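Long-range contact in metallopeptidase containing co-catalytic metalloactive site (Shewanella denitrificans OS217, PDB 3B2Y), which probably acts as a zinc-dependent hydrolase of the M14 metallocarboxypeptidase family, carrying nickel at its metal site in this crystal: residues 72-86 / 105-119. Numbering follows the deposited sequence. Where two conformers were deposited one is given.
Sequences SSGFHGEEAAGPWGM and LLPLVNPTGFKAGHR. With NI (nickel (II) ion), chain C.
The extended side chain of R119 lies alongside the H76 ring, a second-shell residue fitted to a metal site by shape and charge. Its guanidinium lies flat on the imidazole, planes 26° apart and centres 3.7 Å apart. R119 NH1 forms a salt bridge with E78 OE2 (2.9 Å), on its syn lone pair, the E78 chain bending at chi2 (-74°) to bring its carboxylate there, and a second charged bond to E79 OE2. H76 ND1, both E79 oxygens and H170 bind nickel; N126 holds H76 NE2, and the geometry is consistent with R119 steadying H76 and E79. Next to these residues G77, lacking a side chain, fills a hollow lined by G113, F114 (N 3.6 Å from G77 CA) and, past the helix, H118 O. N110 ND2 reaches F75 O (3.1 Å), while OD1 caps helix 111-115. F75 offers a ring face to the V109 methyls. Toward helix 81-92, F114 fits obliquely against W84, whose NE1 bonds to S22 O, and touches P83 and A80; M86 selenium rests on P107. The contact joins the beta-alpha-beta unit of parallel strands 68-73 and 102-106 and helix 81-92 to the following loop and helix 111-115, with helices 25-39 and 253-271 packed alongside.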
ATOM      1  N   SER A  72      -3.308   1.254  -1.379  1.00 28.93           N
ATOM      2  CA  SER A  72      -3.278   1.334   0.051  1.00 30.46           C
ATOM      3  C   SER A  72      -1.862   1.158   0.580  1.00 31.56           C
ATOM      4  O   SER A  72      -0.986   0.567  -0.046  1.00 30.32           O
ATOM      5  CB  SER A  72      -4.193   0.270   0.660  1.00 32.98           C
ATOM      6  OG  SER A  72      -3.742  -1.040   0.292  1.00 40.08           O
ATOM      7  N   SER A  73      -1.648   1.653   1.786  0.50 31.04           N
ATOM      8  CA  SER A  73      -0.372   1.438   2.446  0.50 28.88           C
ATOM      9  C   SER A  73      -0.551   1.676   3.919  0.50 25.21           C
ATOM     10  O   SER A  73      -1.689   1.912   4.395  0.50 27.78           O
ATOM     11  CB  SER A  73       0.677   2.387   1.878  0.50 29.03           C
ATOM     12  OG  SER A  73       1.992   2.050   2.289  0.50 31.10           O
ATOM     13  N   GLY A  74       0.579   1.675   4.616  1.00 29.39           N
ATOM     14  CA  GLY A  74       0.636   1.976   6.058  1.00 27.79           C
ATOM     15  C   GLY A  74      -0.162   1.027   6.931  1.00 29.61           C
ATOM     16  O   GLY A  74      -0.664   1.427   7.940  1.00 32.55           O
ATOM     17  N   PHE A  75      -0.230  -0.257   6.561  1.00 30.54           N
ATOM     18  CA  PHE A  75      -0.800  -1.261   7.473  1.00 29.85           C
ATOM     19  C   PHE A  75       0.218  -1.575   8.602  1.00 32.24           C
ATOM     20  O   PHE A  75      -0.191  -1.938   9.701  1.00 30.84           O
ATOM     21  CB  PHE A  75      -1.103  -2.566   6.707  1.00 32.30           C
ATOM     22  CG  PHE A  75      -2.386  -2.518   5.934  1.00 32.73           C
ATOM     23  CD1 PHE A  75      -2.448  -1.945   4.672  1.00 39.81           C
ATOM     24  CD2 PHE A  75      -3.551  -3.007   6.505  1.00 34.97           C
ATOM     25  CE1 PHE A  75      -3.683  -1.854   4.003  1.00 42.06           C
ATOM     26  CE2 PHE A  75      -4.776  -2.962   5.824  1.00 40.62           C
ATOM     27  CZ  PHE A  75      -4.857  -2.366   4.608  1.00 38.25           C
ATOM     28  N   HIS A  76       1.533  -1.539   8.273  1.00 31.07           N
ATOM     29  CA  HIS A  76       2.589  -1.906   9.201  1.00 33.42           C
ATOM     30  C   HIS A  76       3.444  -0.684   9.453  1.00 33.91           C
ATOM     31  O   HIS A  76       3.974  -0.067   8.528  1.00 33.26           O
ATOM     32  CB  HIS A  76       3.391  -3.082   8.673  1.00 34.01           C
ATOM     33  CG  HIS A  76       2.589  -4.333   8.544  1.00 32.82           C
ATOM     34  ND1 HIS A  76       2.666  -5.153   7.455  1.00 35.88           N
ATOM     35  CD2 HIS A  76       1.647  -4.884   9.356  1.00 30.52           C
ATOM     36  CE1 HIS A  76       1.856  -6.186   7.611  1.00 33.16           C
ATOM     37  NE2 HIS A  76       1.222  -6.047   8.754  1.00 34.04           N
ATOM     38  N   GLY A  77       3.542  -0.291  10.710  1.00 34.39           N
ATOM     39  CA  GLY A  77       4.153   0.984  11.016  1.00 33.04           C
ATOM     40  C   GLY A  77       5.631   1.116  10.801  1.00 34.71           C
ATOM     41  O   GLY A  77       6.134   2.214  10.635  1.00 41.86           O
ATOM     42  N   GLU A  78       6.336   0.000  10.779  1.00 33.04           N
ATOM     43  CA  GLU A  78       7.772   0.017  10.454  1.00 32.36           C
ATOM     44  C   GLU A  78       7.985   0.176   8.922  1.00 33.33           C
ATOM     45  O   GLU A  78       9.106   0.395   8.485  1.00 33.45           O
ATOM     46  CB  GLU A  78       8.491  -1.221  11.013  1.00 32.86           C
ATOM     47  CG  GLU A  78       8.548  -2.522  10.222  1.00 36.56           C
ATOM     48  CD  GLU A  78       7.253  -3.271  10.206  1.00 40.64           C
ATOM     49  OE1 GLU A  78       6.226  -2.605  10.408  1.00 40.18           O
ATOM     50  OE2 GLU A  78       7.237  -4.509   9.954  1.00 44.31           O
ATOM     51  N   GLU A  79       6.915   0.021   8.137  1.00 28.68           N
ATOM     52  CA  GLU A  79       6.985   0.052   6.663  1.00 33.30           C
ATOM     53  C   GLU A  79       6.678   1.443   6.107  1.00 31.80           C
ATOM     54  O   GLU A  79       5.822   1.613   5.260  1.00 32.88           O
ATOM     55  CB  GLU A  79       6.021  -1.011   6.112  1.00 32.67           C
ATOM     56  CG  GLU A  79       6.469  -2.397   6.582  1.00 26.79           C
ATOM     57  CD  GLU A  79       5.553  -3.564   6.165  1.00 36.79           C
ATOM     58  OE1 GLU A  79       4.657  -3.338   5.335  1.00 36.78           O
ATOM     59  OE2 GLU A  79       5.722  -4.681   6.772  1.00 35.99           O
ATOM     60  N   ALA A  80       7.399   2.445   6.623  1.00 31.02           N
ATOM     61  CA  ALA A  80       7.063   3.870   6.450  1.00 31.02           C
ATOM     62  C   ALA A  80       7.246   4.421   5.022  1.00 32.58           C
ATOM     63  O   ALA A  80       6.606   5.437   4.631  1.00 34.18           O
ATOM     64  CB  ALA A  80       7.831   4.737   7.489  1.00 33.08           C
ATOM     65  N   ALA A  81       8.054   3.746   4.209  1.00 31.42           N
ATOM     66  CA  ALA A  81       8.230   4.136   2.814  1.00 30.34           C
ATOM     67  C   ALA A  81       6.974   4.041   1.969  1.00 33.58           C
ATOM     68  O   ALA A  81       6.865   4.682   0.910  1.00 33.42           O
ATOM     69  CB  ALA A  81       9.385   3.297   2.111  1.00 31.09           C
ATOM     70  N   GLY A  82       6.023   3.220   2.400  1.00 34.06           N
ATOM     71  CA  GLY A  82       4.745   3.160   1.703  1.00 31.37           C
ATOM     72  C   GLY A  82       3.946   4.474   1.746  1.00 33.74           C
ATOM     73  O   GLY A  82       3.681   5.087   0.720  1.00 33.25           O
ATOM     74  N   PRO A  83       3.523   4.895   2.943  1.00 30.47           N
ATOM     75  CA  PRO A  83       2.708   6.101   3.016  1.00 31.63           C
ATOM     76  C   PRO A  83       3.473   7.327   2.477  1.00 29.74           C
ATOM     77  O   PRO A  83       2.898   8.122   1.728  1.00 28.89           O
ATOM     78  CB  PRO A  83       2.376   6.210   4.495  1.00 31.41           C
ATOM     79  CG  PRO A  83       2.547   4.836   4.984  1.00 33.80           C
ATOM     80  CD  PRO A  83       3.699   4.299   4.268  1.00 31.12           C
ATOM     81  N   TRP A  84       4.782   7.440   2.767  1.00 30.28           N
ATOM     82  CA  TRP A  84       5.558   8.553   2.186  1.00 29.50           C
ATOM     83  C   TRP A  84       5.729   8.398   0.645  1.00 25.96           C
ATOM     84  O   TRP A  84       5.760   9.398  -0.068  1.00 25.42           O
ATOM     85  CB  TRP A  84       6.922   8.772   2.870  1.00 29.45           C
ATOM     86  CG  TRP A  84       6.821   9.216   4.293  1.00 31.43           C
ATOM     87  CD1 TRP A  84       6.975   8.455   5.368  1.00 33.08           C
ATOM     88  CD2 TRP A  84       6.535  10.532   4.750  1.00 26.41           C
ATOM     89  NE1 TRP A  84       6.826   9.196   6.514  1.00 28.47           N
ATOM     90  CE2 TRP A  84       6.561  10.493   6.158  1.00 31.96           C
ATOM     91  CE3 TRP A  84       6.256  11.752   4.107  1.00 30.68           C
ATOM     92  CZ2 TRP A  84       6.254  11.592   6.921  1.00 29.14           C
ATOM     93  CZ3 TRP A  84       5.990  12.870   4.873  1.00 30.62           C
ATOM     94  CH2 TRP A  84       6.030  12.793   6.276  1.00 31.48           C
ATOM     95  N   GLY A  85       5.832   7.140   0.178  1.00 28.69           N
ATOM     96  CA  GLY A  85       5.836   6.796  -1.253  1.00 29.21           C
ATOM     97  C   GLY A  85       4.579   7.299  -1.928  1.00 29.41           C
ATOM     98  O   GLY A  85       4.637   7.899  -3.018  1.00 29.15           O
HETATM   99  N   MSE A  86       3.435   7.123  -1.273  1.00 30.43           N
HETATM  100  CA  MSE A  86       2.191   7.637  -1.837  1.00 35.21           C
HETATM  101  C   MSE A  86       2.135   9.142  -1.923  1.00 30.68           C
HETATM  102  O   MSE A  86       1.629   9.698  -2.874  1.00 28.86           O
HETATM  103  CB  MSE A  86       0.991   7.113  -1.066  1.00 36.34           C
HETATM  104  CG  MSE A  86      -0.293   7.185  -1.926  1.00 47.15           C
HETATM  105 SE   MSE A  86      -1.797   6.426  -0.952  0.75 54.94          SE
HETATM  106  CE  MSE A  86      -0.914   4.676  -0.546  1.00 39.20           C
ATOM    107  N   LEU A 105      -7.493   6.047  -2.716  1.00 27.90           N
ATOM    108  CA  LEU A 105      -6.228   6.024  -1.947  1.00 29.24           C
ATOM    109  C   LEU A 105      -6.510   5.848  -0.445  1.00 29.26           C
ATOM    110  O   LEU A 105      -7.414   6.447   0.086  1.00 28.68           O
ATOM    111  CB  LEU A 105      -5.485   7.329  -2.170  1.00 27.09           C
ATOM    112  CG  LEU A 105      -5.179   7.683  -3.616  1.00 32.85           C
ATOM    113  CD1 LEU A 105      -4.772   9.141  -3.709  1.00 43.03           C
ATOM    114  CD2 LEU A 105      -4.114   6.742  -4.140  1.00 33.60           C
ATOM    115  N   LEU A 106      -5.844   4.903   0.172  1.00 27.18           N
ATOM    116  CA  LEU A 106      -5.955   4.567   1.606  1.00 25.74           C
ATOM    117  C   LEU A 106      -4.501   4.635   2.154  1.00 27.58           C
ATOM    118  O   LEU A 106      -3.807   3.650   2.272  1.00 31.29           O
ATOM    119  CB  LEU A 106      -6.630   3.194   1.741  1.00 32.96           C
ATOM    120  CG  LEU A 106      -7.155   2.644   3.033  1.00 37.45           C
ATOM    121  CD1 LEU A 106      -8.350   3.491   3.522  1.00 32.34           C
ATOM    122  CD2 LEU A 106      -7.654   1.226   2.747  1.00 34.43           C
ATOM    123  N   PRO A 107      -4.020   5.850   2.415  1.00 28.94           N
ATOM    124  CA  PRO A 107      -2.617   6.115   2.593  1.00 34.22           C
ATOM    125  C   PRO A 107      -2.037   5.536   3.883  1.00 33.58           C
ATOM    126  O   PRO A 107      -0.849   5.270   3.943  1.00 34.42           O
ATOM    127  CB  PRO A 107      -2.557   7.667   2.726  1.00 35.83           C
ATOM    128  CG  PRO A 107      -3.786   8.159   2.196  1.00 40.87           C
ATOM    129  CD  PRO A 107      -4.822   7.073   2.438  1.00 33.42           C
ATOM    130  N   LEU A 108      -2.851   5.423   4.925  1.00 30.01           N
ATOM    131  CA  LEU A 108      -2.317   5.130   6.254  1.00 31.00           C
ATOM    132  C   LEU A 108      -3.348   4.443   7.133  1.00 31.74           C
ATOM    133  O   LEU A 108      -4.122   5.113   7.801  1.00 35.38           O
ATOM    134  CB  LEU A 108      -1.848   6.403   6.928  1.00 32.63           C
ATOM    135  CG  LEU A 108      -1.200   6.290   8.327  1.00 38.23           C
ATOM    136  CD1 LEU A 108      -0.054   5.174   8.343  1.00 35.81           C
ATOM    137  CD2 LEU A 108      -0.680   7.687   8.847  1.00 32.24           C
ATOM    138  N   VAL A 109      -3.344   3.116   7.134  1.00 30.75           N
ATOM    139  CA  VAL A 109      -4.331   2.314   7.842  1.00 31.89           C
ATOM    140  C   VAL A 109      -4.032   2.166   9.366  1.00 32.66           C
ATOM    141  O   VAL A 109      -4.950   2.074  10.193  1.00 32.05           O
ATOM    142  CB  VAL A 109      -4.416   0.977   7.156  1.00 33.69           C
ATOM    143  CG1 VAL A 109      -5.190  -0.056   7.982  1.00 31.41           C
ATOM    144  CG2 VAL A 109      -4.985   1.153   5.733  1.00 34.57           C
ATOM    145  N   ASN A 110      -2.754   2.266   9.719  1.00 30.94           N
ATOM    146  CA  ASN A 110      -2.264   2.039  11.065  1.00 27.67           C
ATOM    147  C   ASN A 110      -1.497   3.287  11.626  1.00 28.49           C
ATOM    148  O   ASN A 110      -0.289   3.312  11.741  1.00 29.34           O
ATOM    149  CB  ASN A 110      -1.332   0.865  11.041  1.00 28.26           C
ATOM    150  CG  ASN A 110      -0.790   0.491  12.421  1.00 29.00           C
ATOM    151  OD1 ASN A 110      -1.222   0.968  13.474  1.00 28.90           O
ATOM    152  ND2 ASN A 110       0.177  -0.422  12.399  1.00 26.67           N
ATOM    153  N   PRO A 111      -2.221   4.357  11.892  1.00 26.18           N
ATOM    154  CA  PRO A 111      -1.466   5.553  12.366  1.00 26.43           C
ATOM    155  C   PRO A 111      -0.784   5.405  13.686  1.00 27.60           C
ATOM    156  O   PRO A 111       0.297   5.978  13.867  1.00 28.53           O
ATOM    157  CB  PRO A 111      -2.584   6.594  12.483  1.00 25.66           C
ATOM    158  CG  PRO A 111      -3.839   5.792  12.649  1.00 30.00           C
ATOM    159  CD  PRO A 111      -3.626   4.652  11.704  1.00 32.14           C
ATOM    160  N   THR A 112      -1.317   4.613  14.618  1.00 28.03           N
ATOM    161  CA  THR A 112      -0.618   4.446  15.918  1.00 31.22           C
ATOM    162  C   THR A 112       0.756   3.698  15.778  1.00 31.86           C
ATOM    163  O   THR A 112       1.736   4.120  16.366  1.00 29.86           O
ATOM    164  CB  THR A 112      -1.503   3.838  16.980  1.00 31.54           C
ATOM    165  OG1 THR A 112      -1.781   2.464  16.692  1.00 32.25           O
ATOM    166  CG2 THR A 112      -2.793   4.662  17.127  1.00 33.01           C
ATOM    167  N   GLY A 113       0.803   2.687  14.915  1.00 29.86           N
ATOM    168  CA  GLY A 113       2.017   1.961  14.572  1.00 29.38           C
ATOM    169  C   GLY A 113       2.997   2.849  13.807  1.00 29.85           C
ATOM    170  O   GLY A 113       4.209   2.814  14.073  1.00 29.75           O
ATOM    171  N   PHE A 114       2.485   3.638  12.869  1.00 27.59           N
ATOM    172  CA  PHE A 114       3.274   4.563  12.064  1.00 28.71           C
ATOM    173  C   PHE A 114       3.990   5.577  12.994  1.00 28.56           C
ATOM    174  O   PHE A 114       5.167   5.817  12.829  1.00 26.65           O
ATOM    175  CB  PHE A 114       2.379   5.244  11.054  1.00 33.00           C
ATOM    176  CG  PHE A 114       3.067   6.211  10.142  1.00 33.36           C
ATOM    177  CD1 PHE A 114       3.646   5.781   8.953  1.00 41.23           C
ATOM    178  CD2 PHE A 114       3.051   7.563  10.420  1.00 45.91           C
ATOM    179  CE1 PHE A 114       4.214   6.693   8.064  1.00 38.60           C
ATOM    180  CE2 PHE A 114       3.619   8.475   9.544  1.00 43.35           C
ATOM    181  CZ  PHE A 114       4.202   8.026   8.358  1.00 31.37           C
ATOM    182  N   LYS A 115       3.243   6.165  13.925  1.00 27.99           N
ATOM    183  CA  LYS A 115       3.792   7.149  14.886  1.00 29.67           C
ATOM    184  C   LYS A 115       4.927   6.541  15.697  1.00 28.38           C
ATOM    185  O   LYS A 115       5.909   7.226  16.054  1.00 28.48           O
ATOM    186  CB  LYS A 115       2.651   7.672  15.808  1.00 31.23           C
ATOM    187  CG  LYS A 115       3.087   8.647  16.865  1.00 37.05           C
ATOM    188  CD  LYS A 115       1.872   9.160  17.657  1.00 40.13           C
ATOM    189  CE  LYS A 115       2.310   9.827  18.939  1.00 44.46           C
ATOM    190  NZ  LYS A 115       2.671   8.789  19.935  1.00 57.90           N
ATOM    191  N   ALA A 116       4.818   5.269  16.046  1.00 27.50           N
ATOM    192  CA  ALA A 116       5.815   4.652  16.903  1.00 31.57           C
ATOM    193  C   ALA A 116       6.849   3.830  16.140  1.00 32.26           C
ATOM    194  O   ALA A 116       7.703   3.173  16.744  1.00 32.74           O
ATOM    195  CB  ALA A 116       5.118   3.813  17.938  1.00 31.48           C
ATOM    196  N   GLY A 117       6.765   3.872  14.818  1.00 29.84           N
ATOM    197  CA  GLY A 117       7.633   3.111  13.930  1.00 29.78           C
ATOM    198  C   GLY A 117       7.662   1.587  14.096  1.00 31.33           C
ATOM    199  O   GLY A 117       8.690   0.950  13.833  1.00 30.43           O
ATOM    200  N   HIS A 118       6.554   0.988  14.511  1.00 28.83           N
ATOM    201  CA  HIS A 118       6.511  -0.478  14.646  1.00 25.32           C
ATOM    202  C   HIS A 118       5.310  -1.082  13.924  1.00 29.01           C
ATOM    203  O   HIS A 118       4.319  -0.440  13.685  1.00 28.18           O
ATOM    204  CB  HIS A 118       6.571  -0.931  16.127  1.00 29.87           C
ATOM    205  CG  HIS A 118       5.499  -0.379  17.021  1.00 26.67           C
ATOM    206  ND1 HIS A 118       4.157  -0.445  16.727  1.00 31.26           N
ATOM    207  CD2 HIS A 118       5.574   0.151  18.263  1.00 33.28           C
ATOM    208  CE1 HIS A 118       3.458   0.091  17.711  1.00 36.41           C
ATOM    209  NE2 HIS A 118       4.288   0.451  18.663  1.00 34.06           N
ATOM    210  N   ARG A 119       5.425  -2.363  13.666  1.00 25.71           N
ATOM    211  CA  ARG A 119       4.508  -3.094  12.823  1.00 29.74           C
ATOM    212  C   ARG A 119       3.095  -3.063  13.346  1.00 30.02           C
ATOM    213  O   ARG A 119       2.158  -2.813  12.588  1.00 31.24           O
ATOM    214  CB  ARG A 119       4.980  -4.517  12.822  1.00 25.77           C
ATOM    215  CG  ARG A 119       4.223  -5.515  11.943  1.00 34.92           C
ATOM    216  CD  ARG A 119       5.075  -6.784  11.871  1.00 41.07           C
ATOM    217  NE  ARG A 119       4.500  -7.682  10.890  1.00 36.66           N
ATOM    218  CZ  ARG A 119       4.658  -7.533   9.577  1.00 40.98           C
ATOM    219  NH1 ARG A 119       5.383  -6.541   9.076  1.00 43.79           N
ATOM    220  NH2 ARG A 119       4.054  -8.377   8.759  1.00 48.25           N
TER
HETATM  221 NI    NI C 275       3.926  -5.272   5.635  0.70 29.97          NI
HETATM  222  O   HOH W   1       6.800   4.846  10.911  1.00 27.77           O
HETATM  223  O   HOH W   2       5.632  -6.452   4.636  1.00 34.23           O
HETATM  224  O   HOH W   3       3.848  -7.083   5.703  1.00 40.30           O